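Piwi domain-containing protein (Vanderwaltozyma polyspora, PDB 5THE) probably binds guide RNA as the C-terminal lobe of a budding-yeast Argonaute, a family that uses small RNAs to select target RNAs for cleavage. Local coordinates at residues 68-79 against 235-246; 359-367 against 378-386. One frame throughout, in Å; residues are numbered along the deposited sequence.

Interaction 1. Residues 68-79 against 235-246. With nucleotides of chain B.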
loop_
_atom_site.group_PDB
_atom_site.type_symbol
_atom_site.label_atom_id
_atom_site.label_comp_id
_atom_site.label_asym_id
_atom_site.label_seq_id
_atom_site.Cartn_x
_atom_site.Cartn_y
_atom_site.Cartn_z
ATOM N N GLN A 68 8.390 12.602 14.895
ATOM C CA GLN A 68 9.295 11.500 14.628
ATOM C C GLN A 68 8.504 10.239 14.319
ATOM O O GLN A 68 7.378 10.052 14.793
ATOM C CB GLN A 68 10.242 11.268 15.806
ATOM C CG GLN A 68 11.225 12.415 15.984
ATOM C CD GLN A 68 12.181 12.186 17.131
ATOM O OE1 GLN A 68 11.899 11.415 18.045
ATOM N NE2 GLN A 68 13.320 12.864 17.095
ATOM N N PHE A 69 9.110 9.391 13.493
ATOM C CA PHE A 69 8.567 8.071 13.230
ATOM C C PHE A 69 8.470 7.270 14.515
ATOM O O PHE A 69 9.354 7.335 15.372
ATOM C CB PHE A 69 9.451 7.319 12.236
ATOM C CG PHE A 69 9.551 7.980 10.890
ATOM C CD1 PHE A 69 8.503 8.755 10.400
ATOM C CD2 PHE A 69 10.688 7.834 10.125
ATOM C CE1 PHE A 69 8.589 9.374 9.152
ATOM C CE2 PHE A 69 10.782 8.449 8.857
ATOM C CZ PHE A 69 9.724 9.212 8.379
ATOM N N ILE A 70 7.415 6.460 14.606
ATOM C CA ILE A 70 7.158 5.676 15.818
ATOM C C ILE A 70 8.296 4.699 16.089
ATOM O O ILE A 70 8.719 4.521 17.234
ATOM C CB ILE A 70 5.812 4.933 15.684
ATOM C CG1 ILE A 70 4.645 5.910 15.767
ATOM C CG2 ILE A 70 5.690 3.815 16.727
ATOM C CD1 ILE A 70 3.330 5.333 15.239
ATOM N N SER A 71 8.794 4.031 15.050
ATOM C CA SER A 71 9.767 2.958 15.235
ATOM C C SER A 71 10.779 3.017 14.105
ATOM O O SER A 71 10.410 2.899 12.932
ATOM C CB SER A 71 9.086 1.583 15.269
ATOM O OG SER A 71 10.051 0.537 15.322
ATOM N N THR A 72 12.047 3.170 14.463
ATOM C CA THR A 72 13.162 3.263 13.533
ATOM C C THR A 72 14.218 2.246 13.932
ATOM O O THR A 72 14.135 1.646 15.008
ATOM C CB THR A 72 13.730 4.687 13.557
ATOM O OG1 THR A 72 14.060 5.045 14.903
ATOM C CG2 THR A 72 12.706 5.671 13.006
ATOM N N PRO A 73 15.228 2.010 13.083
ATOM C CA PRO A 73 16.273 1.049 13.463
ATOM C C PRO A 73 16.966 1.469 14.751
ATOM O O PRO A 73 17.266 2.648 14.969
ATOM C CB PRO A 73 17.240 1.081 12.275
ATOM C CG PRO A 73 16.413 1.572 11.132
ATOM C CD PRO A 73 15.483 2.568 11.739
ATOM N N ALA A 74 17.206 0.488 15.617
ATOM C CA ALA A 74 17.886 0.785 16.874
ATOM C C ALA A 74 19.362 1.090 16.651
ATOM O O ALA A 74 19.958 1.855 17.412
ATOM C CB ALA A 74 17.715 -0.380 17.842
ATOM N N LYS A 75 19.947 0.539 15.595
ATOM C CA LYS A 75 21.347 0.733 15.250
ATOM C C LYS A 75 21.462 1.591 13.993
ATOM O O LYS A 75 20.593 1.551 13.115
ATOM C CB LYS A 75 22.014 -0.620 14.999
ATOM C CG LYS A 75 21.898 -1.571 16.161
ATOM C CD LYS A 75 23.115 -1.385 17.069
ATOM C CE LYS A 75 24.412 -1.948 16.472
ATOM N NZ LYS A 75 25.611 -1.069 16.755
ATOM N N GLN A 76 22.569 2.324 13.891
ATOM C CA GLN A 76 22.872 3.051 12.669
ATOM C C GLN A 76 22.938 2.097 11.483
ATOM O O GLN A 76 23.486 0.995 11.581
ATOM C CB GLN A 76 24.196 3.791 12.809
ATOM C CG GLN A 76 24.385 4.835 11.734
ATOM C CD GLN A 76 25.712 5.523 11.849
ATOM O OE1 GLN A 76 26.759 4.881 11.782
ATOM N NE2 GLN A 76 25.684 6.838 12.036
ATOM N N VAL A 77 22.344 2.515 10.365
ATOM C CA VAL A 77 22.313 1.731 9.135
ATOM C C VAL A 77 23.278 2.357 8.140
ATOM O O VAL A 77 23.349 3.586 8.023
ATOM C CB VAL A 77 20.884 1.679 8.552
ATOM C CG1 VAL A 77 20.844 0.877 7.269
ATOM C CG2 VAL A 77 19.895 1.116 9.583
ATOM N N ASN A 78 24.018 1.522 7.418
ATOM C CA ASN A 78 24.874 2.029 6.351
ATOM C C ASN A 78 24.038 2.285 5.105
ATOM O O ASN A 78 23.222 1.445 4.708
ATOM C CB ASN A 78 25.994 1.041 6.026
ATOM C CG ASN A 78 26.907 0.797 7.208
ATOM O OD1 ASN A 78 27.512 1.722 7.731
ATOM N ND2 ASN A 78 27.000 -0.450 7.639
ATOM N N LEU A 79 24.258 3.432 4.480
ATOM C CA LEU A 79 23.513 3.846 3.292
ATOM C C LEU A 79 24.517 4.017 2.160
ATOM O O LEU A 79 25.354 4.922 2.208
ATOM C CB LEU A 79 22.742 5.144 3.546
ATOM C CG LEU A 79 21.874 5.649 2.387
ATOM C CD1 LEU A 79 20.787 4.644 2.078
ATOM C CD2 LEU A 79 21.257 7.001 2.696
ATOM N N VAL A 235 12.645 8.763 2.991
ATOM C CA VAL A 235 13.010 7.909 4.114
ATOM C C VAL A 235 11.790 7.254 4.739
ATOM O O VAL A 235 11.932 6.251 5.443
ATOM C CB VAL A 235 13.824 8.721 5.148
ATOM C CG1 VAL A 235 12.922 9.624 5.993
ATOM C CG2 VAL A 235 14.694 7.804 6.013
ATOM N N MET A 236 10.585 7.786 4.501
ATOM C CA MET A 236 9.387 7.073 4.931
ATOM C C MET A 236 9.401 5.658 4.385
ATOM O O MET A 236 9.181 4.682 5.119
ATOM C CB MET A 236 8.132 7.815 4.474
ATOM C CG MET A 236 7.917 9.150 5.202
ATOM S SD MET A 236 6.346 9.925 4.831
ATOM C CE MET A 236 5.241 9.210 6.042
ATOM N N LYS A 237 9.726 5.533 3.098
ATOM C CA LYS A 237 9.749 4.232 2.439
ATOM C C LYS A 237 10.886 3.374 2.963
ATOM O O LYS A 237 10.697 2.185 3.225
ATOM C CB LYS A 237 9.849 4.430 0.916
ATOM C CG LYS A 237 8.616 5.128 0.331
ATOM C CD LYS A 237 8.954 6.211 -0.706
ATOM C CE LYS A 237 9.556 5.641 -1.993
ATOM N NZ LYS A 237 8.647 4.716 -2.748
ATOM N N MET A 238 12.075 3.965 3.123
ATOM C CA MET A 238 13.209 3.225 3.665
ATOM C C MET A 238 12.877 2.661 5.032
ATOM O O MET A 238 13.124 1.480 5.312
ATOM C CB MET A 238 14.425 4.141 3.762
ATOM C CG MET A 238 14.892 4.680 2.414
ATOM S SD MET A 238 16.295 5.786 2.662
ATOM C CE MET A 238 16.915 5.964 0.973
ATOM N N ASN A 239 12.308 3.502 5.899
ATOM C CA ASN A 239 12.009 3.078 7.260
ATOM C C ASN A 239 11.066 1.881 7.266
ATOM O O ASN A 239 11.269 0.932 8.030
ATOM C CB ASN A 239 11.408 4.242 8.050
ATOM C CG ASN A 239 11.320 3.958 9.565
ATOM O OD1 ASN A 239 10.387 4.375 10.225
ATOM N ND2 ASN A 239 12.317 3.310 10.104
ATOM N N LEU A 240 10.041 1.899 6.400
ATOM C CA LEU A 240 9.156 0.738 6.282
ATOM C C LEU A 240 9.929 -0.505 5.851
ATOM O O LEU A 240 9.753 -1.587 6.430
ATOM C CB LEU A 240 8.014 1.028 5.305
ATOM C CG LEU A 240 7.007 2.088 5.784
ATOM C CD1 LEU A 240 6.013 2.437 4.678
ATOM C CD2 LEU A 240 6.268 1.621 7.065
ATOM N N LYS A 241 10.780 -0.371 4.819
ATOM C CA LYS A 241 11.585 -1.498 4.358
ATOM C C LYS A 241 12.502 -2.009 5.455
ATOM O O LYS A 241 12.765 -3.212 5.534
ATOM C CB LYS A 241 12.394 -1.096 3.122
ATOM C CG LYS A 241 11.529 -1.061 1.868
ATOM C CD LYS A 241 12.189 -0.286 0.762
ATOM C CE LYS A 241 11.448 -0.452 -0.559
ATOM N NZ LYS A 241 12.095 0.382 -1.636
ATOM N N LEU A 242 12.950 -1.117 6.339
ATOM C CA LEU A 242 13.703 -1.478 7.529
ATOM C C LEU A 242 12.809 -1.906 8.700
ATOM O O LEU A 242 13.264 -1.863 9.846
ATOM C CB LEU A 242 14.592 -0.308 7.937
ATOM C CG LEU A 242 15.717 -0.076 6.926
ATOM C CD1 LEU A 242 16.234 1.368 6.974
ATOM C CD2 LEU A 242 16.828 -1.069 7.226
ATOM N N LEU A 243 11.566 -2.308 8.429
ATOM C CA LEU A 243 10.633 -2.847 9.420
ATOM C C LEU A 243 10.173 -1.795 10.410
ATOM O O LEU A 243 9.672 -2.128 11.485
ATOM C CB LEU A 243 11.226 -4.049 10.176
ATOM C CG LEU A 243 11.774 -5.160 9.277
ATOM C CD1 LEU A 243 12.243 -6.377 10.096
ATOM C CD2 LEU A 243 10.734 -5.568 8.260
ATOM N N GLY A 244 10.324 -0.522 10.070
ATOM C CA GLY A 244 9.908 0.535 10.958
ATOM C C GLY A 244 8.426 0.844 10.869
ATOM O O GLY A 244 7.657 0.253 10.113
ATOM N N SER A 245 8.023 1.792 11.701
ATOM C CA SER A 245 6.686 2.357 11.683
ATOM C C SER A 245 6.866 3.854 11.569
ATOM O O SER A 245 7.663 4.435 12.309
ATOM C CB SER A 245 5.888 2.017 12.958
ATOM O OG SER A 245 5.809 0.623 13.133
ATOM N N ASN A 246 6.156 4.473 10.633
ATOM C CA ASN A 246 6.222 5.925 10.530
ATOM C C ASN A 246 5.146 6.557 11.400
ATOM O O ASN A 246 5.411 6.946 12.544
ATOM C CB ASN A 246 6.106 6.339 9.070
ATOM C CG ASN A 246 7.237 5.775 8.251
ATOM O OD1 ASN A 246 8.321 5.573 8.780
ATOM N ND2 ASN A 246 6.991 5.492 6.968
ATOM P P A B 2 11.644 9.902 -7.609
ATOM O OP1 A B 2 10.702 10.325 -8.676
ATOM O OP2 A B 2 12.892 10.679 -7.330
ATOM O "O5'" A B 2 10.819 9.760 -6.256
ATOM C "C5'" A B 2 11.350 9.038 -5.141
ATOM C "C4'" A B 2 10.645 9.418 -3.871
ATOM O "O4'" A B 2 10.978 10.783 -3.534
ATOM C "C3'" A B 2 9.129 9.429 -3.934
ATOM O "O3'" A B 2 8.580 8.151 -3.795
ATOM C "C2'" A B 2 8.761 10.381 -2.805
ATOM O "O2'" A B 2 8.950 9.747 -1.548
ATOM C "C1'" A B 2 9.853 11.428 -2.962
ATOM N N9 A B 2 9.484 12.521 -3.884
ATOM C C8 A B 2 9.636 12.533 -5.248
ATOM N N7 A B 2 9.275 13.648 -5.817
ATOM C C5 A B 2 8.883 14.436 -4.739
ATOM C C6 A B 2 8.394 15.738 -4.687
ATOM N N6 A B 2 8.237 16.462 -5.796
ATOM N N1 A B 2 8.076 16.244 -3.464
ATOM C C2 A B 2 8.258 15.463 -2.385
ATOM N N3 A B 2 8.715 14.203 -2.310
ATOM C C4 A B 2 9.000 13.757 -3.538
ATOM O OP3 U B 1 10.432 2.122 -5.639
ATOM P P U B 1 11.494 3.060 -5.227
ATOM O OP1 U B 1 12.750 2.311 -4.980
ATOM O OP2 U B 1 10.990 3.922 -4.145
ATOM O "O5'" U B 1 11.814 3.984 -6.466
ATOM C "C5'" U B 1 11.017 5.120 -6.771
ATOM C "C4'" U B 1 11.795 6.039 -7.663
ATOM O "O4'" U B 1 12.076 5.367 -8.927
ATOM C "C3'" U B 1 11.116 7.357 -8.008
ATOM O "O3'" U B 1 12.090 8.400 -7.965
ATOM C "C2'" U B 1 10.623 7.138 -9.440
ATOM O "O2'" U B 1 10.505 8.316 -10.208
ATOM C "C1'" U B 1 11.689 6.199 -10.006
ATOM N N1 U B 1 11.190 5.344 -11.103
ATOM C C2 U B 1 11.833 5.404 -12.314
ATOM O O2 U B 1 12.802 6.113 -12.481
ATOM N N3 U B 1 11.320 4.605 -13.310
ATOM C C4 U B 1 10.233 3.757 -13.200
ATOM O O4 U B 1 9.885 3.084 -14.175
ATOM C C5 U B 1 9.603 3.755 -11.915
ATOM C C6 U B 1 10.088 4.536 -10.940
ATOM P P A B 3 7.215 7.795 -4.543
ATOM O OP1 A B 3 7.047 6.341 -4.241
ATOM O OP2 A B 3 7.257 8.275 -5.956
ATOM O "O5'" A B 3 6.119 8.650 -3.757
ATOM C "C5'" A B 3 5.877 8.398 -2.382
ATOM C "C4'" A B 3 5.038 9.482 -1.765
ATOM O "O4'" A B 3 5.766 10.736 -1.712
ATOM C "C3'" A B 3 3.765 9.834 -2.509
ATOM O "O3'" A B 3 2.744 8.906 -2.245
ATOM C "C2'" A B 3 3.461 11.226 -1.982
ATOM O "O2'" A B 3 2.892 11.150 -0.680
ATOM C "C1'" A B 3 4.872 11.813 -1.880
ATOM N N9 A B 3 5.202 12.480 -3.139
ATOM C C8 A B 3 5.624 11.893 -4.312
ATOM N N7 A B 3 5.778 12.759 -5.285
ATOM C C5 A B 3 5.435 13.968 -4.707
ATOM C C6 A B 3 5.396 15.249 -5.243
ATOM N N6 A B 3 5.740 15.494 -6.520
ATOM N N1 A B 3 5.005 16.237 -4.410
ATOM C C2 A B 3 4.672 15.930 -3.139
ATOM N N3 A B 3 4.657 14.748 -2.514
ATOM C C4 A B 3 5.056 13.810 -3.384
#
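Phe-69 sets one face of its ring against Asn-246, whose OD1 stands 3.3 Å above the ring plane, over its centre; ring and amide planes are 41° apart. At the ring edge, in its plane, Val-235 CG1 lies 3.8 Å from Phe-69 CE2, and Met-236 CG approaches Phe-69 CZ obliquely at 3.7 Å. The ring gets there with CG beside its backbone N, anti to the carbonyl carbon (chi1 -62°). Backbone bonds hold the neighbouring chain: Ile-70 N donates a hydrogen bond to a lone pair of Asn-246 O (2.9 Å), and Ser-71 and Ser-245 donate to each other's carbonyls. Because Ile-70 and Ser-71 both face Ser-245, this single antiparallel bridge forms a classic beta bulge. A Schellman motif, with Leu-243 at positive phi, ends the helix and turns the chain into the bulge. Further out, Asn-246 ND2 hydrogen-bonds to Met-236 O nearly straight (3.0 Å, 168°), from the carbonyl face opposite Leu-240 N, and also to Gly-480 O, fixing the amide's rotation. From the same helix Lys-237 NZ reaches U1 OP2 (2.8 Å) and A3 OP1 (2.7 Å) of chain B, consistent with the guide 5'-end pocket of an Argonaute MID domain.

Interaction 2. Residues 359-367 against 378-386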
loop_
_atom_site.group_PDB
_atom_site.type_symbol
_atom_site.label_atom_id
_atom_site.label_comp_id
_atom_site.label_asym_id
_atom_site.label_seq_id
_atom_site.Cartn_x
_atom_site.Cartn_y
_atom_site.Cartn_z
ATOM N N VAL A 359 -13.481 -15.997 -1.511
ATOM C CA VAL A 359 -13.761 -16.121 -0.078
ATOM C C VAL A 359 -13.747 -17.593 0.337
ATOM O O VAL A 359 -13.141 -17.962 1.353
ATOM C CB VAL A 359 -15.091 -15.435 0.295
ATOM C CG1 VAL A 359 -15.426 -15.688 1.769
ATOM C CG2 VAL A 359 -15.026 -13.943 0.022
ATOM N N LYS A 360 -14.379 -18.461 -0.463
ATOM C CA LYS A 360 -14.316 -19.901 -0.210
ATOM C C LYS A 360 -12.878 -20.405 -0.202
ATOM O O LYS A 360 -12.509 -21.241 0.629
ATOM C CB LYS A 360 -15.124 -20.665 -1.264
ATOM C CG LYS A 360 -15.038 -22.195 -1.123
ATOM C CD LYS A 360 -15.778 -22.916 -2.258
ATOM C CE LYS A 360 -15.354 -24.380 -2.331
ATOM N NZ LYS A 360 -16.301 -25.232 -3.087
ATOM N N SER A 361 -12.050 -19.914 -1.122
ATOM C CA SER A 361 -10.655 -20.331 -1.126
ATOM C C SER A 361 -9.954 -19.921 0.163
ATOM O O SER A 361 -9.147 -20.682 0.709
ATOM C CB SER A 361 -9.937 -19.748 -2.337
ATOM O OG SER A 361 -8.550 -20.013 -2.248
ATOM N N ILE A 362 -10.253 -18.724 0.670
ATOM C CA ILE A 362 -9.649 -18.282 1.923
ATOM C C ILE A 362 -10.069 -19.198 3.067
ATOM O O ILE A 362 -9.233 -19.657 3.852
ATOM C CB ILE A 362 -10.015 -16.813 2.209
ATOM C CG1 ILE A 362 -9.310 -15.898 1.204
ATOM C CG2 ILE A 362 -9.644 -16.432 3.634
ATOM C CD1 ILE A 362 -9.744 -14.446 1.284
ATOM N N LYS A 363 -11.373 -19.474 3.183
ATOM C CA LYS A 363 -11.836 -20.248 4.333
ATOM C C LYS A 363 -11.323 -21.682 4.267
ATOM O O LYS A 363 -10.924 -22.257 5.286
ATOM C CB LYS A 363 -13.357 -20.219 4.412
ATOM C CG LYS A 363 -13.942 -18.858 4.782
ATOM C CD LYS A 363 -15.434 -18.964 4.990
ATOM C CE LYS A 363 -15.767 -19.730 6.261
ATOM N NZ LYS A 363 -15.414 -18.977 7.496
ATOM N N GLU A 364 -11.283 -22.259 3.066
ATOM C CA GLU A 364 -10.841 -23.642 2.940
ATOM C C GLU A 364 -9.335 -23.758 3.110
ATOM O O GLU A 364 -8.849 -24.721 3.722
ATOM C CB GLU A 364 -11.309 -24.209 1.598
ATOM C CG GLU A 364 -12.837 -24.300 1.582
ATOM C CD GLU A 364 -13.417 -25.010 0.387
ATOM O OE1 GLU A 364 -12.728 -25.106 -0.655
ATOM O OE2 GLU A 364 -14.584 -25.458 0.507
ATOM N N SER A 365 -8.580 -22.774 2.616
ATOM C CA SER A 365 -7.129 -22.810 2.802
ATOM C C SER A 365 -6.753 -22.652 4.272
ATOM O O SER A 365 -5.892 -23.381 4.774
ATOM C CB SER A 365 -6.450 -21.735 1.958
ATOM O OG SER A 365 -6.693 -21.966 0.577
ATOM N N VAL A 366 -7.380 -21.710 4.986
ATOM C CA VAL A 366 -7.003 -21.563 6.390
ATOM C C VAL A 366 -7.522 -22.741 7.201
ATOM O O VAL A 366 -6.955 -23.074 8.249
ATOM C CB VAL A 366 -7.480 -20.224 6.991
ATOM C CG1 VAL A 366 -7.004 -19.037 6.141
ATOM C CG2 VAL A 366 -8.986 -20.207 7.178
ATOM N N ARG A 367 -8.598 -23.396 6.744
ATOM C CA ARG A 367 -9.015 -24.623 7.408
ATOM C C ARG A 367 -7.886 -25.651 7.402
ATOM O O ARG A 367 -7.714 -26.400 8.377
ATOM C CB ARG A 367 -10.268 -25.191 6.742
ATOM C CG ARG A 367 -10.724 -26.518 7.357
ATOM C CD ARG A 367 -11.998 -27.042 6.700
ATOM N NE ARG A 367 -12.324 -28.398 7.131
ATOM C CZ ARG A 367 -12.016 -29.497 6.447
ATOM N NH1 ARG A 367 -11.368 -29.403 5.294
ATOM N NH2 ARG A 367 -12.356 -30.692 6.914
ATOM N N LYS A 378 -8.684 -27.257 14.993
ATOM C CA LYS A 378 -9.600 -26.729 13.993
ATOM C C LYS A 378 -9.470 -25.216 13.913
ATOM O O LYS A 378 -9.349 -24.539 14.933
ATOM C CB LYS A 378 -11.034 -27.114 14.362
ATOM C CG LYS A 378 -12.053 -26.833 13.278
ATOM C CD LYS A 378 -13.433 -27.231 13.755
ATOM C CE LYS A 378 -14.425 -27.233 12.604
ATOM N NZ LYS A 378 -15.761 -27.694 13.081
ATOM N N TYR A 379 -9.482 -24.687 12.698
ATOM C CA TYR A 379 -9.304 -23.250 12.494
ATOM C C TYR A 379 -10.288 -22.767 11.438
ATOM O O TYR A 379 -10.153 -23.098 10.255
ATOM C CB TYR A 379 -7.868 -22.928 12.088
ATOM C CG TYR A 379 -7.602 -21.457 11.974
ATOM C CD1 TYR A 379 -7.772 -20.618 13.068
ATOM C CD2 TYR A 379 -7.160 -20.902 10.776
ATOM C CE1 TYR A 379 -7.538 -19.264 12.973
ATOM C CE2 TYR A 379 -6.903 -19.543 10.675
ATOM C CZ TYR A 379 -7.092 -18.731 11.781
ATOM O OH TYR A 379 -6.852 -17.374 11.683
ATOM N N ASP A 380 -11.263 -21.972 11.864
ATOM C CA ASP A 380 -12.327 -21.484 10.987
ATOM C C ASP A 380 -12.684 -20.050 11.372
ATOM O O ASP A 380 -13.767 -19.786 11.896
ATOM C CB ASP A 380 -13.543 -22.414 11.072
ATOM C CG ASP A 380 -14.681 -21.983 10.165
ATOM O OD1 ASP A 380 -14.416 -21.325 9.133
ATOM O OD2 ASP A 380 -15.845 -22.301 10.503
ATOM N N PRO A 381 -11.795 -19.092 11.111
ATOM C CA PRO A 381 -12.058 -17.701 11.533
ATOM C C PRO A 381 -13.087 -17.036 10.633
ATOM O O PRO A 381 -13.080 -17.238 9.410
ATOM C CB PRO A 381 -10.682 -17.025 11.402
ATOM C CG PRO A 381 -9.974 -17.821 10.318
ATOM C CD PRO A 381 -10.485 -19.244 10.442
ATOM N N PRO A 382 -13.978 -16.216 11.192
ATOM C CA PRO A 382 -14.966 -15.517 10.351
ATOM C C PRO A 382 -14.323 -14.466 9.450
ATOM O O PRO A 382 -13.415 -13.733 9.851
ATOM C CB PRO A 382 -15.908 -14.870 11.375
ATOM C CG PRO A 382 -15.077 -14.742 12.651
ATOM C CD PRO A 382 -14.142 -15.918 12.627
ATOM N N VAL A 383 -14.833 -14.372 8.231
ATOM C CA VAL A 383 -14.269 -13.512 7.201
ATOM C C VAL A 383 -15.263 -12.406 6.853
ATOM O O VAL A 383 -16.472 -12.643 6.759
ATOM C CB VAL A 383 -13.906 -14.342 5.956
ATOM C CG1 VAL A 383 -13.387 -13.449 4.840
ATOM C CG2 VAL A 383 -12.878 -15.428 6.323
ATOM N N THR A 384 -14.753 -11.195 6.665
ATOM C CA THR A 384 -15.511 -10.128 6.023
ATOM C C THR A 384 -14.784 -9.789 4.732
ATOM O O THR A 384 -13.561 -9.616 4.740
ATOM C CB THR A 384 -15.631 -8.883 6.913
ATOM O OG1 THR A 384 -16.360 -9.196 8.108
ATOM C CG2 THR A 384 -16.370 -7.759 6.150
ATOM N N CYS A 385 -15.518 -9.698 3.630
ATOM C CA CYS A 385 -14.937 -9.291 2.356
ATOM C C CYS A 385 -15.491 -7.934 1.914
ATOM O O CYS A 385 -16.710 -7.722 1.888
ATOM C CB CYS A 385 -15.191 -10.349 1.277
ATOM S SG CYS A 385 -14.693 -9.806 -0.368
ATOM N N ILE A 386 -14.593 -7.022 1.549
ATOM C CA ILE A 386 -14.987 -5.722 1.024
ATOM C C ILE A 386 -14.297 -5.493 -0.310
ATOM O O ILE A 386 -13.067 -5.576 -0.406
ATOM C CB ILE A 386 -14.657 -4.572 1.992
ATOM C CG1 ILE A 386 -15.408 -4.773 3.309
ATOM C CG2 ILE A 386 -15.023 -3.223 1.339
ATOM C CD1 ILE A 386 -15.158 -3.670 4.323
HETATM O O HOH W 1 -12.561 -19.228 7.734
HETATM O O HOH W 2 -11.825 -22.035 7.613
HETATM O O HOH W 3 -9.496 -26.559 10.685
#
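Val-359 opens the apolar side of the contact by setting CG2 3.8 Å from Cys-385 CB. Beside it, Val-383 turns CG2 toward Ile-362 and alongside the aliphatic part of Lys-363, whose CG is 3.9 Å away. One turn beyond Ile-362, Val-366 meets two groups: its CB packs on Tyr-379 CE2 (3.8 Å) and its CG2 on Pro-381 CD (3.7 Å). The same Pro-381 CD lies over the centre of the Tyr-379 ring, while Val-366 O comes to the ring edge in its plane, 3.3 Å from Tyr-379 CD2. Tyr-379 OH is hydrogen-bonded to Pro-336 O.

Helix 359-367 and strand 383-386 run nearly antiparallel (152°) with axes 10.0 Å apart, as expected for the return limb of a beta-alpha-beta unit, here in the RNase H-like Piwi domain.

The charged contact is a salt bridge from Lys-363 NZ to Asp-380 OD1 (3.0 Å), met on the syn side, 24° out of the carboxylate plane. Bends at chi3 and chi4 curl the lysine chain toward the aspartate. Lys-363 also pairs with Glu-460.

Water joins the backbones at the far end, accepting from Tyr-379 N (2.7 Å) and donating to Arg-367 O. With the carboxylates of Asp-380 and Glu-460 both paired to its ammonium group, Lys-363 probably stays protonated; the charged pair and this water sit at the more exposed end, while the valines, Ile-362 and Cys-385 pack in the buried part.

Interaction 1 and interaction 2 share no element; their centres lie about 33 Å apart and their nearest atoms about 21 Å. Interaction 1, partly buried, brings together segments far apart in sequence: the chain leading into strand 77-85 and the end of helix 228-241, beside the bound RNA. Interaction 2, mostly buried, is local, packing helix 351-373 on the strand that follows it, about 16 Å from the RNA at nearest atoms. The first contact combines backbone hydrogen bonds with a buried aromatic ring and the amide against it, suiting irregular chain, whereas the second relies on valines and Ile-362 with Cys-385, Pro-381 and the Tyr-379 ring, with a salt bridge and waters toward its more exposed end.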